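Local coordinates for protein putative aspartyl-tRNA synthetase (Leishmania major, PDB 6OD8) that probably attaches L-aspartate to tRNA(Asp) at the expense of ATP, as a class II aminoacyl-tRNA synthetase, at residues R398-L410 against V437-F451. Residues are numbered along the deposited sequence; the frame is centred on the assembly and turned at random.
Sequences RMLRINYMHCIEL and VKERYGTDFFISDRF. With EDO (1,2-ethanediol), chain E; EDO (1,2-ethanediol), chain K.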
loop_
_atom_site.group_PDB
_atom_site.type_symbol
_atom_site.label_atom_id
_atom_site.label_comp_id
_atom_site.label_asym_id
_atom_site.label_seq_id
_atom_site.Cartn_x
_atom_site.Cartn_y
_atom_site.Cartn_z
ATOM N N ARG A 398 -12.279 -25.419 0.755
ATOM C CA ARG A 398 -11.695 -26.768 0.598
ATOM C C ARG A 398 -10.163 -26.733 0.621
ATOM O O ARG A 398 -9.482 -27.397 -0.174
ATOM C CB ARG A 398 -12.211 -27.436 -0.685
ATOM C CG ARG A 398 -13.739 -27.596 -0.728
ATOM C CD ARG A 398 -14.212 -28.442 -1.921
ATOM N NE ARG A 398 -13.897 -27.867 -3.238
ATOM C CZ ARG A 398 -14.589 -26.882 -3.806
ATOM N NH1 ARG A 398 -15.620 -26.352 -3.159
ATOM N NH2 ARG A 398 -14.260 -26.425 -5.014
ATOM N N MET A 399 -9.610 -25.975 1.564
ATOM C CA MET A 399 -8.171 -25.753 1.631
ATOM C C MET A 399 -7.534 -26.664 2.676
ATOM O O MET A 399 -7.935 -26.658 3.849
ATOM C CB MET A 399 -7.883 -24.274 1.895
ATOM C CG MET A 399 -8.218 -23.461 0.639
ATOM S SD MET A 399 -8.253 -21.662 0.894
ATOM C CE MET A 399 -6.538 -21.334 0.902
ATOM N N LEU A 400 -6.525 -27.423 2.235
ATOM C CA LEU A 400 -5.980 -28.553 2.991
ATOM C C LEU A 400 -5.091 -28.120 4.161
ATOM O O LEU A 400 -4.197 -27.286 4.006
ATOM C CB LEU A 400 -5.178 -29.447 2.046
ATOM C CG LEU A 400 -4.609 -30.732 2.621
ATOM C CD1 LEU A 400 -5.796 -31.646 2.833
ATOM C CD2 LEU A 400 -3.626 -31.328 1.617
ATOM N N ARG A 401 -5.321 -28.734 5.324
ATOM C CA ARG A 401 -4.518 -28.560 6.530
ATOM C C ARG A 401 -4.035 -29.939 6.946
ATOM O O ARG A 401 -4.838 -30.870 6.987
ATOM C CB ARG A 401 -5.340 -27.956 7.676
ATOM C CG ARG A 401 -6.025 -26.645 7.368
ATOM C CD ARG A 401 -6.777 -26.131 8.591
ATOM N NE ARG A 401 -7.486 -24.879 8.309
ATOM C CZ ARG A 401 -8.199 -24.211 9.209
ATOM N NH1 ARG A 401 -8.291 -24.669 10.456
ATOM N NH2 ARG A 401 -8.826 -23.087 8.861
ATOM N N ILE A 402 -2.732 -30.080 7.216
ATOM C CA ILE A 402 -2.156 -31.321 7.732
ATOM C C ILE A 402 -1.328 -30.949 8.951
ATOM O O ILE A 402 -0.514 -30.021 8.895
ATOM C CB ILE A 402 -1.288 -32.065 6.692
ATOM C CG1 ILE A 402 -2.083 -32.338 5.411
ATOM C CG2 ILE A 402 -0.768 -33.410 7.263
ATOM C CD1 ILE A 402 -1.259 -33.002 4.316
ATOM N N ASN A 403 -1.566 -31.648 10.052
ATOM C CA ASN A 403 -0.732 -31.482 11.233
ATOM C C ASN A 403 0.727 -31.783 10.896
ATOM O O ASN A 403 1.029 -32.705 10.127
ATOM C CB ASN A 403 -1.235 -32.414 12.337
ATOM C CG ASN A 403 -0.311 -32.453 13.509
ATOM O OD1 ASN A 403 0.583 -33.295 13.585
ATOM N ND2 ASN A 403 -0.504 -31.536 14.436
ATOM N N TYR A 404 1.633 -31.000 11.488
ATOM C CA TYR A 404 3.063 -31.151 11.252
ATOM C C TYR A 404 3.538 -32.591 11.474
ATOM O O TYR A 404 4.349 -33.116 10.694
ATOM C CB TYR A 404 3.829 -30.188 12.167
ATOM C CG TYR A 404 5.310 -30.115 11.882
ATOM C CD1 TYR A 404 5.811 -29.161 11.015
ATOM C CD2 TYR A 404 6.212 -30.996 12.497
ATOM C CE1 TYR A 404 7.163 -29.080 10.745
ATOM C CE2 TYR A 404 7.574 -30.921 12.236
ATOM C CZ TYR A 404 8.041 -29.964 11.358
ATOM O OH TYR A 404 9.387 -29.869 11.075
ATOM N N MET A 405 3.052 -33.253 12.528
ATOM C CA MET A 405 3.530 -34.613 12.784
ATOM C C MET A 405 3.059 -35.574 11.709
ATOM O O MET A 405 3.783 -36.513 11.369
ATOM C CB MET A 405 3.095 -35.090 14.172
ATOM C CG MET A 405 3.778 -34.316 15.294
ATOM S SD MET A 405 3.391 -35.021 16.922
ATOM C CE MET A 405 1.793 -34.257 17.213
ATOM N N HIS A 406 1.874 -35.342 11.132
ATOM C CA HIS A 406 1.459 -36.168 10.005
ATOM C C HIS A 406 2.205 -35.800 8.730
ATOM O O HIS A 406 2.385 -36.658 7.862
ATOM C CB HIS A 406 -0.056 -36.078 9.824
ATOM C CG HIS A 406 -0.819 -36.687 10.963
ATOM N ND1 HIS A 406 -0.939 -38.050 11.137
ATOM C CD2 HIS A 406 -1.472 -36.116 12.004
ATOM C CE1 HIS A 406 -1.647 -38.293 12.226
ATOM N NE2 HIS A 406 -1.965 -37.139 12.782
ATOM N N CYS A 407 2.632 -34.539 8.588
ATOM C CA CYS A 407 3.523 -34.193 7.485
ATOM C C CYS A 407 4.830 -34.967 7.569
ATOM O O CYS A 407 5.373 -35.385 6.542
ATOM C CB CYS A 407 3.827 -32.695 7.472
ATOM S SG CYS A 407 2.435 -31.624 7.036
ATOM N N ILE A 408 5.384 -35.089 8.779
ATOM C CA ILE A 408 6.573 -35.908 8.980
ATOM C C ILE A 408 6.294 -37.341 8.552
ATOM O O ILE A 408 7.117 -37.979 7.881
ATOM C CB ILE A 408 7.031 -35.848 10.451
ATOM C CG1 ILE A 408 7.523 -34.448 10.833
ATOM C CG2 ILE A 408 8.112 -36.938 10.724
ATOM C CD1 ILE A 408 8.831 -34.055 10.193
ATOM N N GLU A 409 5.141 -37.884 8.960
ATOM C CA GLU A 409 4.843 -39.277 8.626
ATOM C C GLU A 409 4.699 -39.457 7.123
ATOM O O GLU A 409 5.105 -40.489 6.581
ATOM C CB GLU A 409 3.568 -39.739 9.334
ATOM C CG GLU A 409 3.668 -39.794 10.843
ATOM C CD GLU A 409 2.329 -40.101 11.484
ATOM O OE1 GLU A 409 1.407 -40.530 10.751
ATOM O OE2 GLU A 409 2.195 -39.905 12.714
ATOM N N LEU A 410 4.134 -38.457 6.439
ATOM C CA LEU A 410 3.971 -38.535 4.989
ATOM C C LEU A 410 5.325 -38.546 4.288
ATOM O O LEU A 410 5.563 -39.361 3.384
ATOM C CB LEU A 410 3.108 -37.371 4.499
ATOM C CG LEU A 410 2.826 -37.229 2.996
ATOM C CD1 LEU A 410 2.270 -38.522 2.417
ATOM C CD2 LEU A 410 1.861 -36.081 2.756
ATOM N N VAL A 437 2.010 -34.151 -1.309
ATOM C CA VAL A 437 0.681 -33.580 -1.107
ATOM C C VAL A 437 -0.055 -33.448 -2.434
ATOM O O VAL A 437 -1.256 -33.739 -2.527
ATOM C CB VAL A 437 0.789 -32.232 -0.372
ATOM C CG1 VAL A 437 -0.533 -31.452 -0.479
ATOM C CG2 VAL A 437 1.178 -32.477 1.097
ATOM N N LYS A 438 0.646 -33.017 -3.487
ATOM C CA LYS A 438 -0.013 -32.880 -4.783
ATOM C C LYS A 438 -0.475 -34.236 -5.295
ATOM O O LYS A 438 -1.601 -34.374 -5.793
ATOM C CB LYS A 438 0.926 -32.200 -5.782
ATOM C CG LYS A 438 0.350 -32.003 -7.199
ATOM C CD LYS A 438 -0.817 -31.039 -7.227
ATOM C CE LYS A 438 -1.314 -30.799 -8.670
ATOM N NZ LYS A 438 -0.261 -30.162 -9.527
ATOM N N GLU A 439 0.371 -35.257 -5.148
ATOM C CA GLU A 439 0.039 -36.579 -5.658
ATOM C C GLU A 439 -1.102 -37.215 -4.877
ATOM O O GLU A 439 -1.969 -37.861 -5.470
ATOM C CB GLU A 439 1.285 -37.464 -5.637
ATOM C CG GLU A 439 2.372 -36.965 -6.589
ATOM C CD GLU A 439 3.642 -37.807 -6.564
ATOM O OE1 GLU A 439 3.780 -38.664 -5.661
ATOM O OE2 GLU A 439 4.501 -37.602 -7.457
ATOM N N ARG A 440 -1.138 -37.023 -3.554
ATOM C CA ARG A 440 -2.161 -37.663 -2.719
ATOM C C ARG A 440 -3.484 -36.916 -2.765
ATOM O O ARG A 440 -4.542 -37.529 -2.960
ATOM C CB ARG A 440 -1.705 -37.748 -1.260
ATOM C CG ARG A 440 -2.674 -38.590 -0.405
ATOM C CD ARG A 440 -2.191 -38.780 1.021
ATOM N NE ARG A 440 -3.227 -39.341 1.901
ATOM C CZ ARG A 440 -3.594 -40.618 1.896
ATOM N NH1 ARG A 440 -3.033 -41.459 1.039
ATOM N NH2 ARG A 440 -4.525 -41.057 2.745
ATOM N N TYR A 441 -3.432 -35.593 -2.562
ATOM C CA TYR A 441 -4.604 -34.745 -2.372
ATOM C C TYR A 441 -4.974 -33.924 -3.595
ATOM O O TYR A 441 -6.086 -33.391 -3.635
ATOM C CB TYR A 441 -4.394 -33.775 -1.190
ATOM C CG TYR A 441 -4.171 -34.533 0.120
ATOM C CD1 TYR A 441 -5.245 -35.062 0.833
ATOM C CD2 TYR A 441 -2.888 -34.743 0.617
ATOM C CE1 TYR A 441 -5.044 -35.783 2.013
ATOM C CE2 TYR A 441 -2.679 -35.438 1.799
ATOM C CZ TYR A 441 -3.762 -35.959 2.498
ATOM O OH TYR A 441 -3.575 -36.689 3.669
ATOM N N GLY A 442 -4.058 -33.765 -4.555
ATOM C CA GLY A 442 -4.373 -33.074 -5.799
ATOM C C GLY A 442 -4.282 -31.571 -5.757
ATOM O O GLY A 442 -4.808 -30.907 -6.660
ATOM N N THR A 443 -3.609 -31.002 -4.755
ATOM C CA THR A 443 -3.590 -29.564 -4.569
ATOM C C THR A 443 -2.156 -29.052 -4.505
ATOM O O THR A 443 -1.249 -29.744 -4.032
ATOM C CB THR A 443 -4.355 -29.130 -3.307
ATOM O OG1 THR A 443 -4.348 -27.699 -3.223
ATOM C CG2 THR A 443 -3.727 -29.726 -2.056
ATOM N N ASP A 444 -1.970 -27.836 -5.025
ATOM C CA ASP A 444 -0.711 -27.101 -5.005
ATOM C C ASP A 444 -0.581 -26.181 -3.797
ATOM O O ASP A 444 0.438 -25.490 -3.680
ATOM C CB ASP A 444 -0.562 -26.221 -6.270
ATOM C CG ASP A 444 -0.588 -27.018 -7.562
ATOM O OD1 ASP A 444 0.107 -28.050 -7.665
ATOM O OD2 ASP A 444 -1.303 -26.589 -8.489
ATOM N N PHE A 445 -1.579 -26.162 -2.901
ATOM C CA PHE A 445 -1.642 -25.241 -1.771
ATOM C C PHE A 445 -2.053 -25.998 -0.517
ATOM O O PHE A 445 -3.053 -26.716 -0.540
ATOM C CB PHE A 445 -2.658 -24.128 -2.035
ATOM C CG PHE A 445 -2.665 -23.048 -0.975
ATOM C CD1 PHE A 445 -1.877 -21.918 -1.120
ATOM C CD2 PHE A 445 -3.429 -23.179 0.172
ATOM C CE1 PHE A 445 -1.867 -20.920 -0.152
ATOM C CE2 PHE A 445 -3.411 -22.187 1.143
ATOM C CZ PHE A 445 -2.632 -21.064 0.982
ATOM N N PHE A 446 -1.326 -25.813 0.582
ATOM C CA PHE A 446 -1.722 -26.491 1.814
ATOM C C PHE A 446 -1.037 -25.818 2.994
ATOM O O PHE A 446 -0.058 -25.078 2.840
ATOM C CB PHE A 446 -1.418 -27.994 1.768
ATOM C CG PHE A 446 0.034 -28.346 1.998
ATOM C CD1 PHE A 446 0.478 -28.692 3.261
ATOM C CD2 PHE A 446 0.951 -28.324 0.949
ATOM C CE1 PHE A 446 1.819 -29.029 3.490
ATOM C CE2 PHE A 446 2.289 -28.619 1.173
ATOM C CZ PHE A 446 2.717 -28.983 2.435
ATOM N N ILE A 447 -1.585 -26.041 4.180
ATOM C CA ILE A 447 -0.927 -25.538 5.378
ATOM C C ILE A 447 -0.484 -26.723 6.227
ATOM O O ILE A 447 -1.155 -27.754 6.255
ATOM C CB ILE A 447 -1.823 -24.557 6.168
ATOM C CG1 ILE A 447 -2.835 -25.293 7.028
ATOM C CG2 ILE A 447 -2.550 -23.628 5.212
ATOM C CD1 ILE A 447 -2.399 -25.494 8.477
ATOM N N SER A 448 0.672 -26.570 6.883
ATOM C CA SER A 448 1.200 -27.510 7.860
ATOM C C SER A 448 1.046 -26.866 9.225
ATOM O O SER A 448 1.565 -25.770 9.450
ATOM C CB SER A 448 2.674 -27.839 7.600
ATOM O OG SER A 448 3.170 -28.777 8.574
ATOM N N ASP A 449 0.369 -27.571 10.133
ATOM C CA ASP A 449 -0.129 -27.034 11.390
ATOM C C ASP A 449 0.706 -27.525 12.574
ATOM O O ASP A 449 1.011 -28.717 12.671
ATOM C CB ASP A 449 -1.592 -27.458 11.554
ATOM C CG ASP A 449 -2.244 -26.823 12.727
ATOM O OD1 ASP A 449 -1.904 -25.654 13.007
ATOM O OD2 ASP A 449 -3.096 -27.486 13.370
ATOM N N ARG A 450 1.056 -26.598 13.477
ATOM C CA ARG A 450 1.703 -26.860 14.766
ATOM C C ARG A 450 3.190 -27.154 14.616
ATOM O O ARG A 450 3.632 -28.295 14.819
ATOM C CB ARG A 450 1.025 -28.014 15.510
ATOM C CG ARG A 450 -0.064 -27.618 16.462
ATOM C CD ARG A 450 -0.398 -28.774 17.407
ATOM N NE ARG A 450 -1.305 -28.346 18.470
ATOM C CZ ARG A 450 -1.315 -28.855 19.697
ATOM N NH1 ARG A 450 -0.459 -29.817 20.022
ATOM N NH2 ARG A 450 -2.176 -28.397 20.600
ATOM N N PHE A 451 3.975 -26.125 14.325
ATOM C CA PHE A 451 5.395 -26.324 14.068
ATOM C C PHE A 451 6.166 -26.546 15.364
ATOM O O PHE A 451 5.741 -26.086 16.429
ATOM C CB PHE A 451 5.978 -25.121 13.333
ATOM C CG PHE A 451 6.034 -25.307 11.854
ATOM C CD1 PHE A 451 7.246 -25.340 11.187
ATOM C CD2 PHE A 451 4.866 -25.484 11.138
ATOM C CE1 PHE A 451 7.301 -25.521 9.798
ATOM C CE2 PHE A 451 4.904 -25.669 9.776
ATOM C CZ PHE A 451 6.126 -25.696 9.100
HETATM C C1 EDO E . -4.453 -29.940 11.288
HETATM O O1 EDO E . -5.148 -28.695 11.202
HETATM C C2 EDO E . -4.981 -30.904 10.226
HETATM O O2 EDO E . -6.093 -31.653 10.729
HETATM C C1 EDO K . 4.122 -29.319 -5.495
HETATM O O1 EDO K . 4.774 -30.115 -6.486
HETATM C C2 EDO K . 2.705 -29.000 -5.926
HETATM O O2 EDO K . 2.708 -27.978 -6.929
HETATM O O HOH W 1 -5.778 -27.012 -0.728
HETATM O O HOH W 2 2.432 -30.919 15.684
HETATM O O HOH W 3 -2.865 -29.944 14.315
#
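Leu-400 lies over one face of the Tyr-441 ring, its CD2 4.0 Å from the ring centroid in a CH-pi contact, while Arg-440 CG sits toward the rim of the opposite face. The two side chains, Leu-400 and Tyr-441, cross at about a right angle, which lays CD2 over the ring; Ile-402 CD1 joins them, 3.8 Å from Tyr-441 CE2. Val-437 CG2 stands 3.9 Å above the plane of the Phe-446 ring, over its centre. Tyr-404 turns an edge to the face of Phe-451, their planes at 59°; Tyr-404 CD1 stands over the centre of the Phe-451 ring, and Ser-448 O lies in plane at the edge of Phe-451.

Strands 400-403 and 445-449 pair in parallel, and Asp-449 O takes Tyr-404 N at 2.6 Å, tying the first turn of helix 404-412 to the strand end. Asn-403 caps that helix, OD1 accepting from Met-405 N at 2.7 Å.

On the other sheet face Arg-401 runs beside Ile-447 toward helix 325-342, where its guanidinium forms salt bridges with Asp-329 and Glu-332. Helices 404-412 and 427-441 pack on the Leu-400 face, completing a beta-alpha-beta crossover, and strands 391-392 and 472-477 flank the pair within the mixed sheet of the synthetase domain.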